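Local coordinates for flavin-nucleotide-binding protein (Azotobacter vinelandii, PDB 6RK0) that acts as a low-potential terminal oxidase, the flavocytochrome Anf3 associated with the iron-only nitrogenase, carrying both FAD and haem b, at the interface of chains A and B. Sequence-based numbering; all coordinates share one arbitrary frame. Chains: chain A/B, Uncharacterized protein.

Contact 1: the interface of chains A and B. Residues chain A 46, 56-59; chain B 46, 57, 89, 91, 115.
A:His46 and B:His46 lie face to face across the two-fold axis, their imidazole planes 7° apart and their ring centroids 3.7 Å from each other. Each ND1 sits over the centre of the partner ring, while the two CE1 atoms of A:His46 and B:His46 meet at 3.6 Å. In both, CG stands beside the backbone N and anti to the carbonyl carbon (chi1 near -70°), which turns the flat rings onto one another. Next to the stack, A:Val57 and B:Val57 point tip to tip, CG1 to CG1 at 3.6 Å, and each CG1 also packs against the CB of the opposite histidine. An alanine in place of A:His46 would probably leave B:His46 without its stacking partner and open a gap at the axis. Farther out, the methyl CE of B:Met115, at the end of an extended chain, reaches CD of A:Pro59 at 4.0 Å and packs 3.3 Å from the backbone O of A:Val57; CG2 of B:Thr91 touches the same proline carbon. At the polar rim the hydroxyl OG1 of B:Thr91 donates to that O of A:Val57 at 2.9 Å, in the carbonyl plane on a lone pair. The amide N of A:Val57 gives a longer bond, 3.6 Å, to the thiol SG of B:Cys89. Strand 54-61 of chain A thus lies against strands 88-100 and 108-118 of chain B, which is likely to join the two chains in a dimer beside A:Pro59, part of an FAD site.

Contact 2: the interface of chains A and B. Residues chain A 205-206, 208-209, 213; chain B 102, 189-192.
A:Asp206 reaches across to B:Arg102 and B:Ala191. Its CB lies 3.4 Å from the backbone O of B:Ala191 and also touches that residue's methyl group. CG is anti to the backbone N (chi1 -179°), directing the carboxylate toward the arginine. At the tip, OD2 receives both NH1 and NH2 of B:Arg102, an end-on salt bridge with 2.9 Å from OD2 to NH2 of the arginine. The acceptor lies in the guanidinium plane, but the carboxylate is turned 84° against it: NH1 meets OD2 nearly along the C-O bond and NH2 from above the carboxylate plane. The other oxygen, OD1, takes the backbone N of A:Arg208 at 3.0 Å from above the carboxylate plane, a bond within chain A that is likely to steady the group. The same aspartate's N donates to B:Ala191 O at 2.9 Å, almost straight at the hydrogen (175°). That carbonyl also accepts ND2 of A:Asn209 on a lone pair, while OD1 of A:Asn209 receives the N of B:Ala191, so one side-chain amide reads both backbone polar groups of the alanine. Over the indole face of B:Trp190, toward its rim, ND2 of A:Asn209 stands 3.3 Å from CD1; CA of A:Pro205 packs on CZ2. With an antiparallel bridge between A:Pro205 and B:Gly192, this arrangement would fasten the C-terminal segment of one subunit to the start of strand 192-200 in the other.

Contact 3: the interface of chains A and B. Residues chain A 186-190; chain B 209-210, 213.
A water joins A:Ser189 to B:Leu210: it lies 2.9 Å from the backbone O of A:Ser189, and the N of B:Leu210 also bonds to it, nearly straight at 165°. No direct polar bond crosses this patch, so the water carries its hydrogen-bonded link between the chains. Beside it the forked side chain of B:Val213 fits against the backbone of A:Pro188, A:Ser189 and A:Trp190. CG1, anti to the backbone N (chi1 168°), lies 3.4 Å from the N of A:Trp190 and also touches the carbonyl carbon of A:Ser189. The second branch, CG2, stands beside the backbone N of its own residue and meets CA of A:Pro188 at 3.7 Å. The two methyls therefore cover successive stretches of one chain. On the other flank B:Leu210 extends its CD1 to the backbone O of A:Ala186 at 3.7 Å, and the same methyl approaches the carbonyl oxygen of A:Phe187. That phenyl ring packs within its own chain, with CD of A:Pro188 over one face, and contributes little to the partner. Together these residues form a mostly apolar seam between two loops, 186-190 of chain A and 209-213 of chain B, in which 65 Å² of B:Val213 is hidden by chain A. At the far end the amide of B:Asn209 is turned 51° against the indole of A:Trp190, with ND2 of B:Asn209 above the five-membered part of one face, 3.4 Å from NE1 of A:Trp190.

Contact 1: the interface of chains A and B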
# COMPACT_ATOMS: atom_id res chain seq x y z
N HIS A 46 0.43 -2.58 5.53
CA HIS A 46 0.20 -3.90 4.97
C HIS A 46 0.92 -4.90 5.86
O HIS A 46 2.14 -4.85 6.02
CB HIS A 46 0.73 -3.97 3.52
CG HIS A 46 -0.10 -3.17 2.57
ND1 HIS A 46 0.02 -1.81 2.43
CD2 HIS A 46 -1.16 -3.53 1.79
CE1 HIS A 46 -0.93 -1.39 1.60
NE2 HIS A 46 -1.66 -2.40 1.19
N PHE A 56 0.05 -14.20 3.58
CA PHE A 56 -0.92 -13.20 3.22
C PHE A 56 -0.45 -11.80 3.55
O PHE A 56 0.24 -11.56 4.54
CB PHE A 56 -2.24 -13.45 3.97
CG PHE A 56 -3.11 -14.47 3.29
CD1 PHE A 56 -3.91 -14.10 2.23
CD2 PHE A 56 -3.15 -15.80 3.71
CE1 PHE A 56 -4.70 -15.01 1.56
CE2 PHE A 56 -3.96 -16.71 3.07
CZ PHE A 56 -4.74 -16.34 2.00
N VAL A 57 -0.91 -10.85 2.72
CA VAL A 57 -0.66 -9.42 2.91
C VAL A 57 -1.99 -8.72 3.13
O VAL A 57 -2.78 -8.58 2.17
CB VAL A 57 0.09 -8.81 1.72
CG1 VAL A 57 0.33 -7.33 1.97
CG2 VAL A 57 1.40 -9.54 1.43
N THR A 58 -2.23 -8.30 4.37
CA THR A 58 -3.52 -7.70 4.74
C THR A 58 -3.39 -6.19 4.83
O THR A 58 -2.64 -5.71 5.70
CB THR A 58 -4.00 -8.27 6.07
OG1 THR A 58 -4.15 -9.69 5.95
CG2 THR A 58 -5.33 -7.64 6.48
N PRO A 59 -4.10 -5.42 4.01
CA PRO A 59 -4.12 -3.96 4.20
C PRO A 59 -4.90 -3.62 5.46
O PRO A 59 -5.96 -4.22 5.71
CB PRO A 59 -4.84 -3.44 2.96
CG PRO A 59 -5.33 -4.58 2.21
CD PRO A 59 -4.94 -5.85 2.87
N HIS B 46 1.89 -4.93 -3.03
CA HIS B 46 2.62 -5.42 -1.88
C HIS B 46 2.67 -6.93 -1.97
O HIS B 46 1.61 -7.59 -1.92
CB HIS B 46 1.98 -4.93 -0.56
CG HIS B 46 2.15 -3.45 -0.36
ND1 HIS B 46 1.35 -2.51 -0.96
CD2 HIS B 46 3.10 -2.76 0.33
CE1 HIS B 46 1.81 -1.31 -0.66
NE2 HIS B 46 2.85 -1.42 0.13
N VAL B 57 6.67 -8.33 3.52
CA VAL B 57 5.76 -7.60 2.64
C VAL B 57 6.58 -6.57 1.88
O VAL B 57 7.01 -5.56 2.45
CB VAL B 57 4.65 -6.91 3.43
CG1 VAL B 57 3.74 -6.15 2.48
CG2 VAL B 57 3.88 -7.92 4.28
N CYS B 89 1.33 -14.21 -1.96
CA CYS B 89 0.15 -13.34 -2.03
C CYS B 89 0.60 -12.00 -2.58
O CYS B 89 1.51 -11.38 -2.02
CB CYS B 89 -0.43 -13.14 -0.62
SG CYS B 89 -1.85 -12.02 -0.54
N THR B 91 -0.92 -8.36 -3.07
CA THR B 91 -2.05 -7.53 -2.68
C THR B 91 -1.92 -6.16 -3.34
O THR B 91 -0.85 -5.56 -3.33
CB THR B 91 -2.12 -7.40 -1.16
OG1 THR B 91 -2.44 -8.70 -0.65
CG2 THR B 91 -3.17 -6.40 -0.72
N MET B 115 -6.45 -9.46 -3.81
CA MET B 115 -5.38 -10.39 -3.46
C MET B 115 -5.31 -11.46 -4.52
O MET B 115 -6.33 -12.07 -4.87
CB MET B 115 -5.62 -11.04 -2.11
CG MET B 115 -5.59 -10.06 -0.95
SD MET B 115 -5.89 -10.88 0.61
CE MET B 115 -5.90 -9.51 1.73

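Contact 2: the interface of chains A and B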
# COMPACT_ATOMS: atom_id res chain seq x y z
N PRO A 205 -21.47 14.90 3.27
CA PRO A 205 -22.34 14.49 4.37
C PRO A 205 -23.20 13.29 4.01
O PRO A 205 -23.70 13.17 2.88
CB PRO A 205 -23.23 15.72 4.59
CG PRO A 205 -23.27 16.39 3.21
CD PRO A 205 -21.84 16.20 2.70
N ASP A 206 -23.46 12.46 5.02
CA ASP A 206 -24.46 11.41 4.86
C ASP A 206 -25.82 12.09 4.67
O ASP A 206 -26.23 12.90 5.51
CB ASP A 206 -24.49 10.60 6.17
CG ASP A 206 -25.45 9.44 6.17
OD1 ASP A 206 -26.17 9.24 5.16
OD2 ASP A 206 -25.46 8.71 7.21
N ARG A 208 -28.58 10.99 5.40
CA ARG A 208 -29.39 10.65 6.55
C ARG A 208 -29.00 11.43 7.81
O ARG A 208 -29.58 11.19 8.87
CB ARG A 208 -29.37 9.15 6.78
CG ARG A 208 -30.10 8.47 5.65
CD ARG A 208 -30.43 7.02 5.91
NE ARG A 208 -31.25 6.85 7.10
CZ ARG A 208 -31.37 5.69 7.73
NH1 ARG A 208 -30.73 4.64 7.27
NH2 ARG A 208 -32.10 5.60 8.84
N ASN A 209 -28.04 12.34 7.72
CA ASN A 209 -27.76 13.19 8.86
C ASN A 209 -29.03 13.93 9.29
O ASN A 209 -29.86 14.34 8.46
CB ASN A 209 -26.72 14.23 8.51
CG ASN A 209 -25.31 13.70 8.61
OD1 ASN A 209 -25.04 12.64 9.18
ND2 ASN A 209 -24.37 14.46 8.05
N VAL A 213 -27.63 19.21 12.57
CA VAL A 213 -26.38 18.72 13.14
C VAL A 213 -25.26 19.15 12.21
O VAL A 213 -25.10 18.57 11.12
CB VAL A 213 -26.43 17.20 13.32
CG1 VAL A 213 -25.08 16.69 13.78
CG2 VAL A 213 -27.51 16.85 14.33
N ARG B 102 -21.91 7.35 12.99
CA ARG B 102 -22.43 7.86 14.25
C ARG B 102 -21.85 7.14 15.46
O ARG B 102 -21.86 7.72 16.55
CB ARG B 102 -23.95 7.74 14.24
CG ARG B 102 -24.62 8.61 13.21
CD ARG B 102 -26.00 8.09 12.84
NE ARG B 102 -26.58 8.92 11.78
CZ ARG B 102 -26.22 8.88 10.50
NH1 ARG B 102 -25.37 7.96 10.05
NH2 ARG B 102 -26.76 9.73 9.63
N SER B 189 -25.08 13.21 15.77
CA SER B 189 -23.69 13.33 15.35
C SER B 189 -23.65 13.36 13.83
O SER B 189 -24.50 12.75 13.17
CB SER B 189 -22.85 12.18 15.94
OG SER B 189 -21.46 12.34 15.74
N TRP B 190 -22.68 14.08 13.30
CA TRP B 190 -22.55 14.25 11.85
C TRP B 190 -21.79 13.05 11.26
O TRP B 190 -20.67 12.76 11.68
CB TRP B 190 -21.76 15.52 11.58
CG TRP B 190 -21.67 15.93 10.14
CD1 TRP B 190 -22.50 16.82 9.49
CD2 TRP B 190 -20.70 15.50 9.17
NE1 TRP B 190 -22.11 16.97 8.18
CE2 TRP B 190 -21.01 16.15 7.95
CE3 TRP B 190 -19.60 14.61 9.21
CZ2 TRP B 190 -20.25 15.97 6.79
CZ3 TRP B 190 -18.88 14.43 8.06
CH2 TRP B 190 -19.20 15.10 6.86
N ALA B 191 -22.39 12.43 10.27
CA ALA B 191 -21.78 11.30 9.57
C ALA B 191 -21.51 11.71 8.12
O ALA B 191 -22.14 12.62 7.57
CB ALA B 191 -22.72 10.10 9.66
N GLY B 192 -20.56 11.01 7.49
CA GLY B 192 -20.24 11.32 6.11
C GLY B 192 -18.96 10.63 5.69
O GLY B 192 -18.51 9.69 6.35

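Contact 3: the interface of chains A and B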
# COMPACT_ATOMS: atom_id res chain seq x y z
N ALA A 186 24.67 12.94 -22.24
CA ALA A 186 24.58 13.58 -23.55
C ALA A 186 23.44 13.02 -24.39
O ALA A 186 23.20 13.51 -25.51
CB ALA A 186 25.89 13.44 -24.33
N PHE A 187 22.71 11.99 -23.89
CA PHE A 187 21.67 11.39 -24.70
C PHE A 187 20.44 12.30 -24.72
O PHE A 187 19.99 12.75 -23.66
CB PHE A 187 21.30 9.99 -24.20
CG PHE A 187 20.38 9.30 -25.16
CD1 PHE A 187 20.90 8.66 -26.27
CD2 PHE A 187 19.01 9.39 -25.05
CE1 PHE A 187 20.06 8.12 -27.22
CE2 PHE A 187 18.18 8.85 -26.00
CZ PHE A 187 18.69 8.19 -27.06
N PRO A 188 19.88 12.59 -25.88
CA PRO A 188 18.78 13.61 -25.95
C PRO A 188 17.41 13.01 -25.60
O PRO A 188 16.55 12.73 -26.45
CB PRO A 188 18.82 14.06 -27.42
CG PRO A 188 19.29 12.83 -28.14
CD PRO A 188 20.32 12.18 -27.24
N SER A 189 17.19 12.84 -24.30
CA SER A 189 15.89 12.43 -23.78
C SER A 189 15.60 13.25 -22.52
O SER A 189 16.51 13.67 -21.81
CB SER A 189 15.83 10.92 -23.55
OG SER A 189 14.50 10.47 -23.28
N TRP A 190 14.32 13.52 -22.28
CA TRP A 190 13.88 14.34 -21.16
C TRP A 190 13.79 13.50 -19.90
O TRP A 190 13.10 12.47 -19.89
CB TRP A 190 12.50 14.91 -21.51
CG TRP A 190 11.98 15.92 -20.52
CD1 TRP A 190 12.09 17.26 -20.62
CD2 TRP A 190 11.30 15.66 -19.27
NE1 TRP A 190 11.50 17.87 -19.52
CE2 TRP A 190 11.00 16.91 -18.68
CE3 TRP A 190 10.89 14.50 -18.61
CZ2 TRP A 190 10.30 17.02 -17.47
CZ3 TRP A 190 10.20 14.62 -17.40
CH2 TRP A 190 9.95 15.86 -16.84
N ASN B 209 18.87 18.18 -17.52
CA ASN B 209 18.40 18.03 -18.90
C ASN B 209 19.15 18.98 -19.83
O ASN B 209 19.43 20.13 -19.51
CB ASN B 209 16.93 18.39 -19.00
CG ASN B 209 15.99 17.25 -18.61
OD1 ASN B 209 16.41 16.10 -18.48
ND2 ASN B 209 14.74 17.56 -18.44
N LEU B 210 19.41 18.49 -21.03
CA LEU B 210 19.92 19.36 -22.11
C LEU B 210 18.85 20.40 -22.43
O LEU B 210 17.68 20.04 -22.59
CB LEU B 210 20.20 18.51 -23.35
CG LEU B 210 21.30 17.45 -23.18
CD1 LEU B 210 21.31 16.47 -24.36
CD2 LEU B 210 22.67 18.10 -22.99
N VAL B 213 16.17 19.70 -25.37
CA VAL B 213 15.38 18.47 -25.37
C VAL B 213 13.94 18.80 -24.97
O VAL B 213 13.71 19.34 -23.86
CB VAL B 213 16.01 17.41 -24.45
CG1 VAL B 213 15.06 16.25 -24.20
CG2 VAL B 213 17.31 16.87 -25.07
O HOH W 1 18.54 15.69 -21.29

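Contact 1 lies on the two-fold axis, and contacts 2 and 3 lie toward opposite ends of the interface; measured between C-alpha centres, contact 1 is about 32 Å from contact 2 and 39 Å from contact 3, which are 54 Å apart. Contacts 2 and 3 sample the same symmetric junction with the chains exchanged: residues 189, 190, 209 and 213 appear in both. Contact 2 adds the charged and strand-bridged portion, contact 3 the neighbouring apolar portion. Side-chain stacking at the axis, an antiparallel bridge near each end and reciprocal packing of 205-213 against the partner's 189-192 suggest an intimately joined dimer.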